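Local coordinates for protein CT253 (Chlamydia trachomatis serovar L2, PDB 6UXC) that is of unknown function but is probably a membrane-attached lipoprotein, made with a signal sequence and belonging to a family that is itself uncharacterised, at residues 73-78 / 95-100; 99-104 / 117-122. One frame throughout, in Å; residues are numbered along the deposited sequence.

Contact 1. Residues 73-78 / 95-100; sequences QFFSPT and VVAAEI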
ATOM      1  N   GLN A  73      -7.108   9.819   8.955  1.00 24.29           N
ATOM      2  CA  GLN A  73      -7.308  11.130   8.362  1.00 25.26           C
ATOM      3  C   GLN A  73      -6.615  11.251   7.008  1.00 25.11           C
ATOM      4  O   GLN A  73      -7.054  12.033   6.160  1.00 24.81           O
ATOM      5  CB  GLN A  73      -6.846  12.218   9.339  1.00 32.05           C
ATOM      6  CG  GLN A  73      -5.443  12.242   9.589  1.00 41.36           C
ATOM      7  CD  GLN A  73      -5.092  13.047  10.840  1.00 36.43           C
ATOM      8  OE1 GLN A  73      -5.779  13.982  11.245  1.00 29.92           O
ATOM      9  NE2 GLN A  73      -4.001  12.681  11.433  1.00 27.67           N
ATOM     10  N   PHE A  74      -5.539  10.486   6.781  1.00 24.45           N
ATOM     11  CA  PHE A  74      -4.817  10.571   5.512  1.00 25.55           C
ATOM     12  C   PHE A  74      -5.561   9.913   4.361  1.00 27.24           C
ATOM     13  O   PHE A  74      -5.162  10.097   3.203  1.00 25.98           O
ATOM     14  CB  PHE A  74      -3.421   9.943   5.661  1.00 22.36           C
ATOM     15  CG  PHE A  74      -2.514  10.723   6.566  1.00 22.46           C
ATOM     16  CD1 PHE A  74      -2.474  10.460   7.923  1.00 25.20           C
ATOM     17  CD2 PHE A  74      -1.709  11.727   6.045  1.00 26.79           C
ATOM     18  CE1 PHE A  74      -1.625  11.205   8.756  1.00 24.95           C
ATOM     19  CE2 PHE A  74      -0.891  12.461   6.865  1.00 30.76           C
ATOM     20  CZ  PHE A  74      -0.854  12.188   8.225  1.00 26.94           C
ATOM     21  N   PHE A  75      -6.639   9.184   4.645  1.00 24.80           N
ATOM     22  CA  PHE A  75      -7.454   8.537   3.628  1.00 24.20           C
ATOM     23  C   PHE A  75      -8.774   9.243   3.375  1.00 27.32           C
ATOM     24  O   PHE A  75      -9.588   8.729   2.604  1.00 28.72           O
ATOM     25  CB  PHE A  75      -7.733   7.092   4.017  1.00 23.60           C
ATOM     26  CG  PHE A  75      -6.490   6.253   4.086  1.00 23.06           C
ATOM     27  CD1 PHE A  75      -5.859   5.857   2.910  1.00 25.67           C
ATOM     28  CD2 PHE A  75      -5.916   5.903   5.298  1.00 23.67           C
ATOM     29  CE1 PHE A  75      -4.733   5.068   2.946  1.00 27.16           C
ATOM     30  CE2 PHE A  75      -4.748   5.133   5.332  1.00 24.57           C
ATOM     31  CZ  PHE A  75      -4.159   4.727   4.140  1.00 25.93           C
ATOM     32  N   SER A  76      -9.027  10.361   4.041  1.00 25.22           N
ATOM     33  CA  SER A  76     -10.226  11.142   3.755  1.00 27.28           C
ATOM     34  C   SER A  76     -10.174  11.631   2.316  1.00 28.08           C
ATOM     35  O   SER A  76      -9.131  12.128   1.878  1.00 27.45           O
ATOM     36  CB  SER A  76     -10.306  12.328   4.704  1.00 27.31           C
ATOM     37  OG  SER A  76     -11.432  13.113   4.401  1.00 27.30           O
ATOM     38  N   PRO A  77     -11.252  11.534   1.538  1.00 27.17           N
ATOM     39  CA  PRO A  77     -11.202  12.030   0.157  1.00 29.16           C
ATOM     40  C   PRO A  77     -10.718  13.476   0.064  1.00 32.44           C
ATOM     41  O   PRO A  77      -9.878  13.801  -0.789  1.00 31.57           O
ATOM     42  CB  PRO A  77     -12.651  11.834  -0.330  1.00 29.09           C
ATOM     43  CG  PRO A  77     -13.086  10.570   0.419  1.00 28.26           C
ATOM     44  CD  PRO A  77     -12.489  10.772   1.812  1.00 28.10           C
ATOM     45  N   THR A  78     -11.167  14.342   0.965  1.00 31.60           N
ATOM     46  CA  THR A  78     -10.590  15.684   1.098  1.00 29.73           C
ATOM     47  C   THR A  78      -9.954  15.796   2.484  1.00 28.05           C
ATOM     48  O   THR A  78     -10.654  16.062   3.467  1.00 29.25           O
ATOM     49  CB  THR A  78     -11.652  16.763   0.910  1.00 35.05           C
ATOM     50  OG1 THR A  78     -12.240  16.640  -0.404  1.00 32.47           O
ATOM     51  CG2 THR A  78     -11.033  18.173   1.071  1.00 34.77           C
ATOM     52  N   VAL A  95       4.657  10.455   4.626  1.00 23.14           N
ATOM     53  CA  VAL A  95       3.692   9.453   5.039  1.00 23.06           C
ATOM     54  C   VAL A  95       3.145   8.801   3.786  1.00 24.83           C
ATOM     55  O   VAL A  95       2.642   9.492   2.880  1.00 24.89           O
ATOM     56  CB  VAL A  95       2.551  10.084   5.854  1.00 22.16           C
ATOM     57  CG1 VAL A  95       1.488   9.023   6.242  1.00 25.50           C
ATOM     58  CG2 VAL A  95       3.088  10.769   7.059  1.00 25.38           C
ATOM     59  N   VAL A  96       3.230   7.475   3.751  1.00 22.08           N
ATOM     60  CA  VAL A  96       2.705   6.671   2.657  1.00 23.79           C
ATOM     61  C   VAL A  96       1.347   6.111   3.063  1.00 23.66           C
ATOM     62  O   VAL A  96       1.238   5.391   4.066  1.00 25.21           O
ATOM     63  CB  VAL A  96       3.667   5.533   2.303  1.00 21.75           C
ATOM     64  CG1 VAL A  96       3.056   4.696   1.197  1.00 29.58           C
ATOM     65  CG2 VAL A  96       4.982   6.074   1.887  1.00 25.90           C
ATOM     66  N   ALA A  97       0.313   6.461   2.294  1.00 22.03           N
ATOM     67  CA  ALA A  97      -1.072   6.103   2.587  1.00 21.57           C
ATOM     68  C   ALA A  97      -1.645   5.404   1.360  1.00 27.85           C
ATOM     69  O   ALA A  97      -2.035   6.055   0.389  1.00 27.78           O
ATOM     70  CB  ALA A  97      -1.886   7.353   2.952  1.00 25.19           C
ATOM     71  N   ALA A  98      -1.701   4.075   1.410  1.00 23.70           N
ATOM     72  CA  ALA A  98      -2.204   3.276   0.295  1.00 26.09           C
ATOM     73  C   ALA A  98      -3.551   2.677   0.669  1.00 24.81           C
ATOM     74  O   ALA A  98      -3.691   2.066   1.740  1.00 25.29           O
ATOM     75  CB  ALA A  98      -1.218   2.170  -0.062  1.00 23.99           C
ATOM     76  N   GLU A  99      -4.536   2.848  -0.210  1.00 23.28           N
ATOM     77  CA  GLU A  99      -5.880   2.320  -0.033  1.00 23.50           C
ATOM     78  C   GLU A  99      -6.208   1.336  -1.146  1.00 28.37           C
ATOM     79  O   GLU A  99      -6.094   1.675  -2.327  1.00 28.20           O
ATOM     80  CB  GLU A  99      -6.929   3.443  -0.081  1.00 25.68           C
ATOM     81  CG  GLU A  99      -8.346   2.935   0.069  1.00 25.64           C
ATOM     82  CD  GLU A  99      -9.402   4.021   0.126  1.00 32.85           C
ATOM     83  OE1 GLU A  99      -9.072   5.229   0.031  1.00 31.54           O
ATOM     84  OE2 GLU A  99     -10.583   3.648   0.279  1.00 29.19           O
ATOM     85  N   ILE A 100      -6.612   0.127  -0.769  1.00 24.55           N
ATOM     86  CA  ILE A 100      -7.165  -0.810  -1.740  1.00 26.57           C
ATOM     87  C   ILE A 100      -8.558  -0.333  -2.103  1.00 25.69           C
ATOM     88  O   ILE A 100      -9.450  -0.299  -1.247  1.00 26.70           O
ATOM     89  CB  ILE A 100      -7.222  -2.230  -1.179  1.00 24.90           C
ATOM     90  CG1 ILE A 100      -5.833  -2.777  -0.836  1.00 27.45           C
ATOM     91  CG2 ILE A 100      -7.885  -3.186  -2.200  1.00 27.95           C
ATOM     92  CD1 ILE A 100      -5.920  -4.072  -0.014  1.00 28.43           C
TER
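The carboxylate of Glu99 is gripped on both oxygens, OE2 by a salt bridge to Arg29 and OE1 by a long, weak ion pair with Arg119, while its CB touches the ring of Phe75. Here the loop after helix 68-72 lays two successive phenylalanines on one face of the mixed beta sheet, at the central strand 94-105. The CB atoms of Val95, Ala97 and Glu99 are directed to the loop, those of Val96 and Ala98 away from it. In both phenylalanines chi1 (-68° and -64°) sets CG beside the backbone N, and from there the ring is directed at the strand. The Phe75 ring and the extended glutamate chain run alongside each other in opposite senses, with Glu99 CB 4.0 Å from Phe75 CD1. Ala97 CB touches the tip of the Phe75 ring, 3.7 Å from Phe75 CE1, and also lies 4.1 Å from Phe74 CB. The same tip closely approaches a carbonyl, Phe75 CE1 being 3.4 Å from Ala98 O. Phe75 is also stacked on Phe27 of strand 19-28, while Phe74 makes an edge-to-face contact with Phe123. The contact is fully buried, and its remaining apolar element is a CH-pi interaction: Val95 CG1 stands over the centre of the Phe74 ring, 4.2 Å from the centroid and just 9° off the ring normal.

Contact 2. Residues 99-104 / 117-122; sequences EILEQK and SVRVRV
A classic beta bulge interrupts the antiparallel hairpin of strands 94-105 and 113-124, where Leu101 and Glu102 both face Ser117. Before it the pairing is regular: Glu99 and Arg119 form a hydrogen-bonded pair, with Glu99 N 2.9 Å from Arg119 O and Arg119 N 2.8 Å from Glu99 O. Ile100 and Val118 follow as a non-hydrogen-bonded pair. At the bulge Ser117 O accepts from Leu101 N at 2.7 Å and Ser117 N donates to Glu102 O at 3.0 Å. The extra residue is accommodated by a nearly helical backbone at Leu101 (phi -83°, psi -39°). Leu101 CD2 lies over one face of the Arg119 guanidinium, 3.6 Å from NH1. The side chain of Arg119, bent at chi3, runs beside that of Glu99 in the same direction, the two charged planes turned 74° apart. Glu99 OE2 is salt-bridged to Arg29; the pair Glu99 OE1 to Arg119 NH1 is long and weak at 3.4 Å. A water in the guanidinium plane bridges it, donating to Glu99 OE1 at 2.7 Å and accepting from Arg119 NH1. On the other face of the sheet, Ile100 and Val118 both rest on Phe45 of helix 41-55, and Val118 also meets Leu173 of helix 165-184. In the sheet, strand 131-143 flanks strand 113-124 on its other edge, Val118 and Leu138 sharing a backbone hydrogen bond.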
ATOM      1  N   GLU A  99      -4.536   2.848  -0.210  1.00 23.28           N
ATOM      2  CA  GLU A  99      -5.880   2.320  -0.033  1.00 23.50           C
ATOM      3  C   GLU A  99      -6.208   1.336  -1.146  1.00 28.37           C
ATOM      4  O   GLU A  99      -6.094   1.675  -2.327  1.00 28.20           O
ATOM      5  CB  GLU A  99      -6.929   3.443  -0.081  1.00 25.68           C
ATOM      6  CG  GLU A  99      -8.346   2.935   0.069  1.00 25.64           C
ATOM      7  CD  GLU A  99      -9.402   4.021   0.126  1.00 32.85           C
ATOM      8  OE1 GLU A  99      -9.072   5.229   0.031  1.00 31.54           O
ATOM      9  OE2 GLU A  99     -10.583   3.648   0.279  1.00 29.19           O
ATOM     10  N   ILE A 100      -6.612   0.127  -0.769  1.00 24.55           N
ATOM     11  CA  ILE A 100      -7.165  -0.810  -1.740  1.00 26.57           C
ATOM     12  C   ILE A 100      -8.558  -0.333  -2.103  1.00 25.69           C
ATOM     13  O   ILE A 100      -9.450  -0.299  -1.247  1.00 26.70           O
ATOM     14  CB  ILE A 100      -7.222  -2.230  -1.179  1.00 24.90           C
ATOM     15  CG1 ILE A 100      -5.833  -2.777  -0.836  1.00 27.45           C
ATOM     16  CG2 ILE A 100      -7.885  -3.186  -2.200  1.00 27.95           C
ATOM     17  CD1 ILE A 100      -5.920  -4.072  -0.014  1.00 28.43           C
ATOM     18  N   LEU A 101      -8.760   0.009  -3.369  1.00 28.10           N
ATOM     19  CA  LEU A 101     -10.100   0.426  -3.763  1.00 29.81           C
ATOM     20  C   LEU A 101     -10.985  -0.783  -4.067  1.00 29.54           C
ATOM     21  O   LEU A 101     -12.189  -0.788  -3.741  1.00 33.36           O
ATOM     22  CB  LEU A 101     -10.021   1.371  -4.965  1.00 30.97           C
ATOM     23  CG  LEU A 101      -9.216   2.660  -4.780  1.00 34.71           C
ATOM     24  CD1 LEU A 101      -9.216   3.452  -6.084  1.00 34.87           C
ATOM     25  CD2 LEU A 101      -9.761   3.512  -3.646  1.00 36.55           C
ATOM     26  N   GLU A 102     -10.419  -1.804  -4.705  1.00 31.13           N
ATOM     27  CA  GLU A 102     -11.154  -3.019  -4.998  1.00 30.19           C
ATOM     28  C   GLU A 102     -10.182  -4.106  -5.418  1.00 34.12           C
ATOM     29  O   GLU A 102      -9.083  -3.832  -5.899  1.00 33.12           O
ATOM     30  CB  GLU A 102     -12.202  -2.788  -6.099  1.00 42.02           C
ATOM     31  CG  GLU A 102     -11.629  -2.796  -7.506  1.00 58.45           C
ATOM     32  CD  GLU A 102     -12.673  -2.564  -8.593  1.00 62.38           C
ATOM     33  OE1 GLU A 102     -13.885  -2.562  -8.300  1.00 52.46           O
ATOM     34  OE2 GLU A 102     -12.265  -2.383  -9.755  1.00 64.87           O
ATOM     35  N   GLN A 103     -10.592  -5.338  -5.185  1.00 30.90           N
ATOM     36  CA  GLN A 103     -10.028  -6.487  -5.873  1.00 32.38           C
ATOM     37  C   GLN A 103     -11.202  -7.298  -6.385  1.00 35.98           C
ATOM     38  O   GLN A 103     -12.099  -7.643  -5.609  1.00 36.89           O
ATOM     39  CB  GLN A 103      -9.134  -7.334  -4.954  1.00 34.37           C
ATOM     40  CG  GLN A 103      -8.735  -8.640  -5.616  1.00 30.09           C
ATOM     41  CD  GLN A 103      -7.533  -9.300  -4.957  1.00 34.79           C
ATOM     42  OE1 GLN A 103      -6.391  -8.843  -5.114  1.00 36.11           O
ATOM     43  NE2 GLN A 103      -7.775 -10.388  -4.251  1.00 34.52           N
ATOM     44  N   LYS A 104     -11.204  -7.590  -7.684  1.00 32.90           N
ATOM     45  CA  LYS A 104     -12.357  -8.195  -8.318  1.00 41.42           C
ATOM     46  C   LYS A 104     -11.912  -9.191  -9.371  1.00 36.59           C
ATOM     47  O   LYS A 104     -10.806  -9.120  -9.899  1.00 35.45           O
ATOM     48  CB  LYS A 104     -13.245  -7.136  -8.978  1.00 46.06           C
ATOM     49  CG  LYS A 104     -12.548  -6.376 -10.093  1.00 48.49           C
ATOM     50  CD  LYS A 104     -13.492  -5.408 -10.790  1.00 57.76           C
ATOM     51  N   SER A 117      -7.005  -2.485  -7.588  1.00 27.82           N
ATOM     52  CA  SER A 117      -6.808  -1.063  -7.817  1.00 33.33           C
ATOM     53  C   SER A 117      -6.470  -0.434  -6.480  1.00 31.12           C
ATOM     54  O   SER A 117      -7.169  -0.679  -5.492  1.00 32.41           O
ATOM     55  CB  SER A 117      -8.074  -0.433  -8.416  1.00 41.68           C
ATOM     56  OG  SER A 117      -7.920   0.949  -8.640  1.00 54.68           O
ATOM     57  N   VAL A 118      -5.413   0.380  -6.443  1.00 29.41           N
ATOM     58  CA  VAL A 118      -4.940   0.985  -5.197  1.00 28.76           C
ATOM     59  C   VAL A 118      -4.743   2.483  -5.396  1.00 32.39           C
ATOM     60  O   VAL A 118      -4.045   2.900  -6.331  1.00 33.45           O
ATOM     61  CB  VAL A 118      -3.621   0.350  -4.722  1.00 30.42           C
ATOM     62  CG1 VAL A 118      -3.047   1.128  -3.527  1.00 29.73           C
ATOM     63  CG2 VAL A 118      -3.836  -1.110  -4.397  1.00 28.75           C
ATOM     64  N   ARG A 119      -5.327   3.294  -4.502  1.00 27.34           N
ATOM     65  CA  ARG A 119      -5.018   4.719  -4.470  1.00 28.68           C
ATOM     66  C   ARG A 119      -3.822   4.946  -3.549  1.00 26.17           C
ATOM     67  O   ARG A 119      -3.878   4.654  -2.345  1.00 27.59           O
ATOM     68  CB  ARG A 119      -6.188   5.596  -4.030  1.00 27.44           C
ATOM     69  CG  ARG A 119      -5.805   7.073  -4.107  1.00 32.05           C
ATOM     70  CD  ARG A 119      -6.918   7.999  -3.662  1.00 38.52           C
ATOM     71  NE  ARG A 119      -8.091   7.866  -4.490  1.00 50.61           N
ATOM     72  CZ  ARG A 119      -9.259   7.378  -4.089  1.00 49.66           C
ATOM     73  NH1 ARG A 119      -9.455   6.963  -2.845  1.00 48.22           N
ATOM     74  NH2 ARG A 119     -10.247   7.310  -4.958  1.00 43.72           N
ATOM     75  N   VAL A 120      -2.731   5.427  -4.128  1.00 26.33           N
ATOM     76  CA  VAL A 120      -1.516   5.737  -3.393  1.00 26.53           C
ATOM     77  C   VAL A 120      -1.469   7.237  -3.167  1.00 25.17           C
ATOM     78  O   VAL A 120      -1.621   8.016  -4.113  1.00 26.82           O
ATOM     79  CB  VAL A 120      -0.264   5.262  -4.151  1.00 28.26           C
ATOM     80  CG1 VAL A 120       0.984   5.570  -3.342  1.00 29.16           C
ATOM     81  CG2 VAL A 120      -0.334   3.754  -4.453  1.00 29.51           C
ATOM     82  N   ARG A 121      -1.247   7.636  -1.918  1.00 23.72           N
ATOM     83  CA  ARG A 121      -0.978   9.003  -1.536  1.00 24.79           C
ATOM     84  C   ARG A 121       0.347   9.081  -0.797  1.00 24.70           C
ATOM     85  O   ARG A 121       0.693   8.186  -0.027  1.00 24.58           O
ATOM     86  CB  ARG A 121      -2.076   9.546  -0.640  1.00 25.88           C
ATOM     87  CG  ARG A 121      -3.337   9.837  -1.361  1.00 25.43           C
ATOM     88  CD  ARG A 121      -4.428  10.143  -0.395  1.00 26.59           C
ATOM     89  NE  ARG A 121      -5.572  10.742  -1.061  1.00 28.40           N
ATOM     90  CZ  ARG A 121      -6.615  11.245  -0.422  1.00 27.77           C
ATOM     91  NH1 ARG A 121      -6.673  11.165   0.901  1.00 27.86           N
ATOM     92  NH2 ARG A 121      -7.585  11.838  -1.106  1.00 31.02           N
ATOM     93  N   VAL A 122       1.080  10.167  -1.017  1.00 24.87           N
ATOM     94  CA  VAL A 122       2.229  10.497  -0.181  1.00 25.34           C
ATOM     95  C   VAL A 122       2.023  11.907   0.336  1.00 26.63           C
ATOM     96  O   VAL A 122       1.711  12.817  -0.438  1.00 27.83           O
ATOM     97  CB  VAL A 122       3.558  10.401  -0.949  1.00 27.87           C
ATOM     98  CG1 VAL A 122       4.706  10.748  -0.016  1.00 25.43           C
ATOM     99  CG2 VAL A 122       3.734   9.024  -1.510  1.00 27.16           C
TER
HETATM  100  O   HOH W   1      -7.253   7.122  -0.424  1.00 30.85           O

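How the contacts relate
After strand 19-28, helix 41-55, strand 59-61 and helix 68-72, the chain enters 73-78, and contact 1 closes the connection from this loop to strand 94-105. Contact 2 then closes the hairpin as 117-122 runs back along 99-104. The two closures follow one another without nesting or crossing, and they share Glu99 and Ile100. The two contacts also touch directly through Arg121: Arg121 N lies 2.9 Å from Ala97 O, a probable hydrogen bond within the hairpin, and the guanidinium reaches the loop, with Arg121 NH1 2.8 Å from Ser76 O and further bonds to the carbonyls of Phe74 and Pro77. Loop, central strand and neighbouring strand are thus joined on one side of the sheet.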